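Long-range contacts in cellulosomal scaffoldin (Acetivibrio cellulolyticus, PDB 3ZUC), which binds crystalline cellulose through this family 3b carbohydrate-binding module, one part of the cellulosome's major scaffoldin, whose longer chain probably also hydrolyses cellulose: residues Y46-G51 and A121-F126; K53-W58 and G108-S113. All blocks are in the same frame, centred on the assembly; numbering follows the deposited sequence.

Contact 1 (Y46-G51 and A121-F126); sequences YFTVDG and ADDYSF. With CA (calcium ion), chain B; EDO (1,2-ethanediol), chain C.
Thr48 and Asp122 meet tip to tip at the calcium site of this CBM3 beta-sandwich, where the end of strand 42-47 faces the loop 121-126. Thr48 OG1 donates a hydrogen bond to Asp122 OD2 at 2.7 Å, on the syn side of the carboxylate but 33° out of its plane. The other oxygen, Asp122 OD1, binds the calcium. Thr48 chelates the ion with both O and OG1; chi1 of 64° puts OG1 between the backbone N and the carbonyl carbon. Asp50 and Asp122 pass each other with opposite headings, and Asp50 adds OD2. Asp123 OD1, Asn119 O and a water complete seven ligands. That water also donates to Asp123 OD2 (2.7 Å). Asp123 OD1 is in addition the acceptor of Thr48 N (2.9 Å), which comes from above the carboxylate plane. The ion probably offsets the repulsion among the three aspartates. Tyr46 and Tyr124 run alongside with the same heading, their planes 79° apart; Tyr46 CB is 3.9 Å from Tyr124 CD1. Ser125 OG sits at the edge of the Tyr46 ring and is also hydrogen-bonded to Lys138 O. Ser125 OG accepts a hydrogen bond from Tyr46 N at 2.8 Å, and Ser125 N returns one to Tyr46 O at 3.1 Å.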
ATOM      1  N   TYR A  46      -2.851   4.767  -4.492  1.00  4.75           N
ATOM      2  CA  TYR A  46      -3.052   5.902  -5.389  1.00  5.22           C
ATOM      3  C   TYR A  46      -4.094   6.871  -4.842  1.00  5.22           C
ATOM      4  O   TYR A  46      -5.150   6.459  -4.348  1.00  5.51           O
ATOM      5  CB  TYR A  46      -3.541   5.384  -6.749  1.00  5.39           C
ATOM      6  CG  TYR A  46      -2.556   4.494  -7.460  1.00  5.44           C
ATOM      7  CD1 TYR A  46      -1.562   5.046  -8.258  1.00  5.58           C
ATOM      8  CD2 TYR A  46      -2.589   3.113  -7.330  1.00  5.57           C
ATOM      9  CE1 TYR A  46      -0.634   4.272  -8.914  1.00  6.06           C
ATOM     10  CE2 TYR A  46      -1.665   2.322  -7.983  1.00  6.28           C
ATOM     11  CZ  TYR A  46      -0.682   2.892  -8.774  1.00  6.19           C
ATOM     12  OH  TYR A  46       0.218   2.075  -9.429  1.00  6.78           O
ATOM     13  N   PHE A  47      -3.811   8.163  -4.967  1.00  4.87           N
ATOM     14  CA  PHE A  47      -4.673   9.161  -4.374  1.00  5.10           C
ATOM     15  C   PHE A  47      -4.493  10.509  -5.064  1.00  5.16           C
ATOM     16  O   PHE A  47      -3.554  10.712  -5.838  1.00  5.32           O
ATOM     17  CB  PHE A  47      -4.394   9.264  -2.851  1.00  5.26           C
ATOM     18  CG  PHE A  47      -3.000   9.726  -2.494  1.00  5.21           C
ATOM     19  CD1 PHE A  47      -1.918   8.849  -2.504  1.00  5.41           C
ATOM     20  CD2 PHE A  47      -2.762  11.045  -2.107  1.00  5.58           C
ATOM     21  CE1 PHE A  47      -0.646   9.279  -2.158  1.00  5.74           C
ATOM     22  CE2 PHE A  47      -1.501  11.470  -1.756  1.00  5.92           C
ATOM     23  CZ  PHE A  47      -0.433  10.589  -1.775  1.00  5.63           C
ATOM     24  N   THR A  48      -5.400  11.433  -4.755  1.00  5.26           N
ATOM     25  CA  THR A  48      -5.216  12.839  -5.086  1.00  5.57           C
ATOM     26  C   THR A  48      -4.823  13.579  -3.810  1.00  5.37           C
ATOM     27  O   THR A  48      -5.490  13.444  -2.775  1.00  5.76           O
ATOM     28  CB  THR A  48      -6.434  13.494  -5.728  1.00  5.97           C
ATOM     29  OG1 THR A  48      -7.505  13.486  -4.791  1.00  6.51           O
ATOM     30  CG2 THR A  48      -6.847  12.773  -6.998  1.00  6.95           C
ATOM     31  N   VAL A  49      -3.722  14.315  -3.863  1.00  5.43           N
ATOM     32  CA  VAL A  49      -3.129  14.883  -2.664  1.00  5.66           C
ATOM     33  C   VAL A  49      -3.934  16.018  -2.031  1.00  5.89           C
ATOM     34  O   VAL A  49      -3.812  16.233  -0.830  1.00  6.73           O
ATOM     35  CB  VAL A  49      -1.658  15.296  -2.958  1.00  6.34           C
ATOM     36  CG1 VAL A  49      -1.571  16.490  -3.901  1.00  6.35           C
ATOM     37  CG2 VAL A  49      -0.857  15.537  -1.695  1.00  6.58           C
ATOM     38  N   ASP A  50      -4.733  16.737  -2.829  1.00  6.05           N
ATOM     39  CA  ASP A  50      -5.548  17.846  -2.311  1.00  6.17           C
ATOM     40  C   ASP A  50      -4.679  18.892  -1.599  1.00  6.78           C
ATOM     41  O   ASP A  50      -4.902  19.231  -0.427  1.00  7.85           O
ATOM     42  CB  ASP A  50      -6.650  17.334  -1.389  1.00  6.68           C
ATOM     43  CG  ASP A  50      -7.625  16.455  -2.103  1.00  6.96           C
ATOM     44  OD1 ASP A  50      -8.241  16.972  -3.073  1.00  9.78           O
ATOM     45  OD2 ASP A  50      -7.810  15.298  -1.717  1.00  7.64           O
ATOM     46  N   GLY A  51      -3.700  19.414  -2.346  1.00  7.47           N
ATOM     47  CA  GLY A  51      -2.733  20.352  -1.814  1.00  9.07           C
ATOM     48  C   GLY A  51      -1.424  19.632  -1.540  1.00  8.40           C
ATOM     49  O   GLY A  51      -1.276  18.947  -0.534  1.00  8.83           O
ATOM     50  N   ALA A 121     -12.277  10.926  -0.327  1.00  7.30           N
ATOM     51  CA  ALA A 121     -13.398  10.378  -1.068  1.00  8.46           C
ATOM     52  C   ALA A 121     -13.114  10.184  -2.551  1.00  8.35           C
ATOM     53  O   ALA A 121     -13.696   9.285  -3.161  1.00  9.86           O
ATOM     54  CB  ALA A 121     -14.627  11.263  -0.899  1.00  9.36           C
ATOM     55  N   ASP A 122     -12.254  11.021  -3.129  1.00  7.49           N
ATOM     56  CA  ASP A 122     -11.935  10.923  -4.548  1.00  7.49           C
ATOM     57  C   ASP A 122     -10.711  10.070  -4.859  1.00  7.41           C
ATOM     58  O   ASP A 122     -10.315   9.996  -6.017  1.00  8.58           O
ATOM     59  CB  ASP A 122     -11.778  12.304  -5.178  1.00  8.29           C
ATOM     60  CG  ASP A 122     -10.514  13.034  -4.742  1.00  7.83           C
ATOM     61  OD1 ASP A 122     -10.031  12.780  -3.620  1.00  7.25           O
ATOM     62  OD2 ASP A 122     -10.026  13.882  -5.529  1.00  8.72           O
ATOM     63  N   ASP A 123     -10.110   9.427  -3.864  1.00  6.33           N
ATOM     64  CA  ASP A 123      -8.867   8.725  -4.106  1.00  5.76           C
ATOM     65  C   ASP A 123      -9.102   7.375  -4.771  1.00  5.77           C
ATOM     66  O   ASP A 123      -9.917   6.581  -4.307  1.00  6.56           O
ATOM     67  CB  ASP A 123      -8.123   8.521  -2.786  1.00  5.91           C
ATOM     68  CG  ASP A 123      -7.649   9.828  -2.167  1.00  5.52           C
ATOM     69  OD1 ASP A 123      -7.552  10.832  -2.911  1.00  5.52           O
ATOM     70  OD2 ASP A 123      -7.342   9.812  -0.943  1.00  5.80           O
ATOM     71  N   TYR A 124      -8.328   7.084  -5.806  1.00  5.77           N
ATOM     72  CA  TYR A 124      -8.461   5.847  -6.569  1.00  5.99           C
ATOM     73  C   TYR A 124      -8.441   4.614  -5.659  1.00  6.14           C
ATOM     74  O   TYR A 124      -9.242   3.697  -5.842  1.00  6.69           O
ATOM     75  CB  TYR A 124      -7.328   5.771  -7.596  1.00  6.53           C
ATOM     76  CG  TYR A 124      -7.287   4.553  -8.466  1.00  6.64           C
ATOM     77  CD1 TYR A 124      -6.567   3.419  -8.118  1.00  6.23           C
ATOM     78  CD2 TYR A 124      -7.907   4.567  -9.694  1.00  9.55           C
ATOM     79  CE1 TYR A 124      -6.490   2.327  -8.950  1.00  6.57           C
ATOM     80  CE2 TYR A 124      -7.841   3.486 -10.540  1.00 10.11           C
ATOM     81  CZ  TYR A 124      -7.141   2.360 -10.168  1.00  8.86           C
ATOM     82  OH  TYR A 124      -7.095   1.285 -11.026  1.00 10.40           O
ATOM     83  N   SER A 125      -7.523   4.575  -4.698  1.00  5.74           N
ATOM     84  CA  SER A 125      -7.355   3.392  -3.864  1.00  5.88           C
ATOM     85  C   SER A 125      -8.233   3.349  -2.604  1.00  6.06           C
ATOM     86  O   SER A 125      -8.231   2.331  -1.905  1.00  6.65           O
ATOM     87  CB  SER A 125      -5.897   3.231  -3.445  1.00  5.65           C
ATOM     88  OG  SER A 125      -5.031   3.032  -4.545  1.00  5.73           O
ATOM     89  N   PHE A 126      -8.944   4.428  -2.290  1.00  6.09           N
ATOM     90  CA  PHE A 126      -9.682   4.495  -1.031  1.00  6.36           C
ATOM     91  C   PHE A 126     -10.908   3.599  -1.052  1.00  6.91           C
ATOM     92  O   PHE A 126     -11.679   3.603  -2.017  1.00  7.72           O
ATOM     93  CB  PHE A 126     -10.134   5.939  -0.806  1.00  6.66           C
ATOM     94  CG  PHE A 126     -10.940   6.168   0.457  1.00  6.88           C
ATOM     95  CD1 PHE A 126     -10.389   5.962   1.707  1.00  6.85           C
ATOM     96  CD2 PHE A 126     -12.222   6.682   0.377  1.00  7.88           C
ATOM     97  CE1 PHE A 126     -11.102   6.229   2.861  1.00  7.61           C
ATOM     98  CE2 PHE A 126     -12.942   6.973   1.530  1.00  8.56           C
ATOM     99  CZ  PHE A 126     -12.383   6.743   2.772  1.00  8.24           C
TER
HETATM  100 CA    CA B1154      -7.935  13.113  -2.473  1.00  5.69          CA
HETATM  101  C1  EDO C1155       3.287   3.330 -11.981  0.57  9.34           C
HETATM  102  O1  EDO C1155       3.469   2.120 -11.252  0.57  8.38           O
HETATM  103  C2  EDO C1155       2.028   4.033 -11.517  0.57 10.13           C
HETATM  104  O2  EDO C1155       0.889   3.183 -11.701  0.57  8.31           O
HETATM  105  O   HOH W   1     -10.657  16.298  -3.898  1.00 13.02           O
HETATM  106  O   HOH W   2      -6.690  12.388  -0.467  1.00  6.25           O

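Contact 2 (K53-W58 and G108-S113)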
ATOM      1  N   LYS A  53       2.165  18.755  -0.416  1.00  6.84           N
ATOM      2  CA  LYS A  53       3.077  19.094   0.665  1.00  6.64           C
ATOM      3  C   LYS A  53       4.022  17.906   0.807  1.00  6.94           C
ATOM      4  O   LYS A  53       3.714  16.794   0.360  1.00  8.22           O
ATOM      5  CB  LYS A  53       2.337  19.281   1.999  1.00  6.78           C
ATOM      6  CG  LYS A  53       1.274  20.368   1.980  1.00  6.62           C
ATOM      7  CD  LYS A  53       1.882  21.771   1.892  1.00  7.28           C
ATOM      8  CE  LYS A  53       0.869  22.856   1.597  1.00  7.73           C
ATOM      9  NZ  LYS A  53      -0.237  22.896   2.600  1.00  7.70           N
ATOM     10  N   ALA A  54       5.177  18.124   1.421  0.58  7.01           N
ATOM     11  CA  ALA A  54       6.010  17.012   1.859  0.58  6.69           C
ATOM     12  C   ALA A  54       5.115  16.038   2.627  0.58  6.07           C
ATOM     13  O   ALA A  54       4.290  16.489   3.425  0.58  6.69           O
ATOM     14  CB  ALA A  54       7.125  17.523   2.768  0.58  6.76           C
ATOM     15  N   GLN A  55       5.264  14.733   2.372  1.00  6.54           N
ATOM     16  CA  GLN A  55       4.527  13.707   3.084  1.00  5.94           C
ATOM     17  C   GLN A  55       5.490  12.696   3.682  1.00  6.04           C
ATOM     18  O   GLN A  55       6.585  12.483   3.169  1.00  6.81           O
ATOM     19  CB  GLN A  55       3.553  13.007   2.130  1.00  6.27           C
ATOM     20  CG  GLN A  55       2.419  13.947   1.717  1.00  6.38           C
ATOM     21  CD  GLN A  55       1.702  13.439   0.491  1.00  6.81           C
ATOM     22  OE1 GLN A  55       2.278  13.491  -0.634  1.00  9.44           O
ATOM     23  NE2 GLN A  55       0.521  12.945   0.638  1.00  5.83           N
ATOM     24  N   THR A  56       5.037  12.074   4.760  1.00  5.86           N
ATOM     25  CA  THR A  56       5.776  11.028   5.452  1.00  6.04           C
ATOM     26  C   THR A  56       4.864   9.829   5.638  1.00  5.69           C
ATOM     27  O   THR A  56       3.704   9.987   6.019  1.00  6.02           O
ATOM     28  CB  THR A  56       6.264  11.514   6.819  1.00  7.58           C
ATOM     29  OG1 THR A  56       7.061  12.677   6.653  1.00  9.08           O
ATOM     30  CG2 THR A  56       7.099  10.444   7.509  1.00  9.02           C
ATOM     31  N   PHE A  57       5.415   8.646   5.376  1.00  5.97           N
ATOM     32  CA  PHE A  57       4.791   7.371   5.702  1.00  5.78           C
ATOM     33  C   PHE A  57       5.464   6.770   6.931  1.00  5.90           C
ATOM     34  O   PHE A  57       6.689   6.741   7.025  1.00  6.51           O
ATOM     35  CB  PHE A  57       4.954   6.412   4.515  1.00  6.54           C
ATOM     36  CG  PHE A  57       4.468   5.004   4.790  1.00  6.66           C
ATOM     37  CD1 PHE A  57       3.131   4.696   4.729  1.00  8.01           C
ATOM     38  CD2 PHE A  57       5.349   4.002   5.138  1.00  7.46           C
ATOM     39  CE1 PHE A  57       2.684   3.408   4.967  1.00  9.27           C
ATOM     40  CE2 PHE A  57       4.894   2.700   5.383  1.00  8.55           C
ATOM     41  CZ  PHE A  57       3.569   2.417   5.307  1.00  9.25           C
ATOM     42  N   TRP A  58       4.629   6.232   7.816  1.00  5.93           N
ATOM     43  CA  TRP A  58       5.090   5.448   8.944  1.00  6.56           C
ATOM     44  C   TRP A  58       4.439   4.078   8.876  1.00  6.89           C
ATOM     45  O   TRP A  58       3.230   3.973   8.720  1.00  8.45           O
ATOM     46  CB  TRP A  58       4.684   6.114  10.261  1.00  8.34           C
ATOM     47  CG  TRP A  58       5.183   7.517  10.433  1.00  8.99           C
ATOM     48  CD1 TRP A  58       6.390   7.929  10.929  1.00 11.40           C
ATOM     49  CD2 TRP A  58       4.462   8.718  10.116  1.00  8.71           C
ATOM     50  NE1 TRP A  58       6.459   9.313  10.927  1.00 12.11           N
ATOM     51  CE2 TRP A  58       5.292   9.813  10.425  1.00 10.61           C
ATOM     52  CE3 TRP A  58       3.208   8.974   9.573  1.00  8.63           C
ATOM     53  CZ2 TRP A  58       4.889  11.139  10.233  1.00 11.24           C
ATOM     54  CZ3 TRP A  58       2.813  10.286   9.383  1.00  9.51           C
ATOM     55  CH2 TRP A  58       3.652  11.345   9.706  1.00 10.72           C
ATOM     56  N   GLY A 108       0.078   0.999   8.092  0.54  7.79           N
ATOM     57  CA  GLY A 108       0.764   2.288   8.021  0.54  9.25           C
ATOM     58  C   GLY A 108      -0.150   3.511   8.056  0.54  8.21           C
ATOM     59  O   GLY A 108      -1.363   3.389   7.897  0.54  7.30           O
ATOM     60  N   ARG A 109       0.428   4.696   8.322  0.54  6.99           N
ATOM     61  CA  ARG A 109      -0.269   5.973   8.132  0.54  6.51           C
ATOM     62  C   ARG A 109       0.622   6.835   7.249  0.54  5.97           C
ATOM     63  O   ARG A 109       1.835   6.641   7.186  0.54  6.50           O
ATOM     64  CB  ARG A 109      -0.535   6.748   9.476  0.54  6.25           C
ATOM     65  CG  ARG A 109      -1.352   5.980  10.515  0.54  8.63           C
ATOM     66  CD  ARG A 109      -1.159   6.607  11.896  0.54  9.81           C
ATOM     67  NE  ARG A 109       0.211   6.404  12.327  0.54  8.51           N
ATOM     68  CZ  ARG A 109       1.148   7.330  12.482  0.54  7.71           C
ATOM     69  NH1 ARG A 109       0.891   8.635  12.340  0.54  8.34           N
ATOM     70  NH2 ARG A 109       2.371   6.915  12.783  0.54  7.75           N
ATOM     71  N   PHE A 110       0.023   7.842   6.618  1.00  5.52           N
ATOM     72  CA  PHE A 110       0.783   8.946   6.066  1.00  5.36           C
ATOM     73  C   PHE A 110       0.041  10.253   6.229  1.00  5.36           C
ATOM     74  O   PHE A 110      -1.182  10.297   6.371  1.00  5.86           O
ATOM     75  CB  PHE A 110       1.251   8.691   4.632  1.00  5.84           C
ATOM     76  CG  PHE A 110       0.188   8.534   3.553  1.00  5.69           C
ATOM     77  CD1 PHE A 110      -0.302   7.279   3.212  1.00  6.10           C
ATOM     78  CD2 PHE A 110      -0.214   9.631   2.799  1.00  6.48           C
ATOM     79  CE1 PHE A 110      -1.164   7.121   2.143  1.00  7.02           C
ATOM     80  CE2 PHE A 110      -1.087   9.467   1.723  1.00  7.01           C
ATOM     81  CZ  PHE A 110      -1.547   8.219   1.396  1.00  7.14           C
ATOM     82  N   ALA A 111       0.827  11.330   6.249  1.00  5.44           N
ATOM     83  CA  ALA A 111       0.331  12.673   6.503  1.00  5.56           C
ATOM     84  C   ALA A 111       1.255  13.687   5.848  1.00  5.67           C
ATOM     85  O   ALA A 111       2.399  13.392   5.500  1.00  6.36           O
ATOM     86  CB  ALA A 111       0.236  12.951   7.999  1.00  6.68           C
ATOM     87  N   LYS A 112       0.754  14.912   5.743  1.00  5.86           N
ATOM     88  CA  LYS A 112       1.504  16.048   5.229  1.00  5.92           C
ATOM     89  C   LYS A 112       2.314  16.706   6.344  1.00  6.18           C
ATOM     90  O   LYS A 112       1.961  16.644   7.522  1.00  6.83           O
ATOM     91  CB  LYS A 112       0.528  17.074   4.649  1.00  6.44           C
ATOM     92  CG  LYS A 112      -0.298  16.510   3.518  1.00  6.95           C
ATOM     93  CD  LYS A 112      -1.296  17.534   2.983  1.00  7.15           C
ATOM     94  CE  LYS A 112      -2.227  16.874   2.009  1.00  7.81           C
ATOM     95  NZ  LYS A 112      -3.165  17.837   1.369  1.00  7.79           N
ATOM     96  N   SER A 113       3.380  17.394   5.953  1.00  6.39           N
ATOM     97  CA  SER A 113       4.296  17.987   6.928  1.00  7.21           C
ATOM     98  C   SER A 113       3.635  19.012   7.830  1.00  7.09           C
ATOM     99  O   SER A 113       4.086  19.202   8.962  1.00  8.20           O
ATOM    100  CB  SER A 113       5.463  18.622   6.202  1.00  8.83           C
ATOM    101  OG  SER A 113       4.965  19.622   5.332  1.00  9.28           O
TER
HETATM  102  O   HOH W   3      -2.353  20.913   1.981  1.00 12.50           O
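Strands 55-58 and 108-112 pair antiparallel, their axes 4.7 Å apart and 166° between directions, at one margin of a five-stranded sheet of the CBM3 beta-sandwich. Thr56 with Ala111 and Trp58 with Arg109 are the hydrogen-bonded pairs. Gln55 with Lys112 and Phe57 with Phe110 are the non-hydrogen-bonded ones. Beyond the strand end, Ser113 N is hydrogen-bonded to Ala54 O.

On the face with Trp58, the Arg109 guanidinium, in the conformer modelled here, lies nearly parallel to the indole, the planes 10° apart. Trp58 CE3 is over one face of the guanidinium, 3.6 Å from Arg109 NH1, and Arg109 NH2 is 3.5 Å from Trp58 CB. The arginine chain bends at chi3 (-67°), and a salt bridge from NE to Asp60 anchors it. Ala111 CB meets the indole edge in its plane, 4.0 Å from Trp58 CZ3. Thr56 CG2 lies over one indole face, offset toward the rim.

The other face carries Phe57 and Phe110 into the sandwich core, against strands 69-80 and 83-91. Phe110 meets Phe73 edge-to-face. Phe57 CE1 approaches Gly108 CA at 3.8 Å. Gln55 and Lys112 run side by side, with their CG atoms 4.1 Å apart. The extended Lys112 chain makes a cation-pi contact with Tyr118, and its NZ is hydrogen-bonded to Val49 O and Gly51 O. Lys53 and Lys112 cross obliquely, CB to CB at 3.9 Å. Lys53 NZ forms a salt bridge with Asp114, and one water accepts from both Lys53 NZ and Lys112 NZ.

Overall arrangement
Contacts 1 and 2 have centres about 14 Å apart, and both lie at the calcium end of the sandwich. Strand 42-47 of contact 1 belongs to one sheet, and both strands of contact 2 to the other. Residues 48-54 carry the chain from one sheet to the other. Lys112 ties the contacts together: its NZ is 2.8 Å from Val49 O and 2.9 Å from Gly51 O, both probable hydrogen bonds. Its side chain is about 8 Å from the calcium and about 4 Å from the Asp50 side chain, at nearest atoms. In the core between the sheets, Phe47 of contact 1 meets the ring of Phe110 of contact 2.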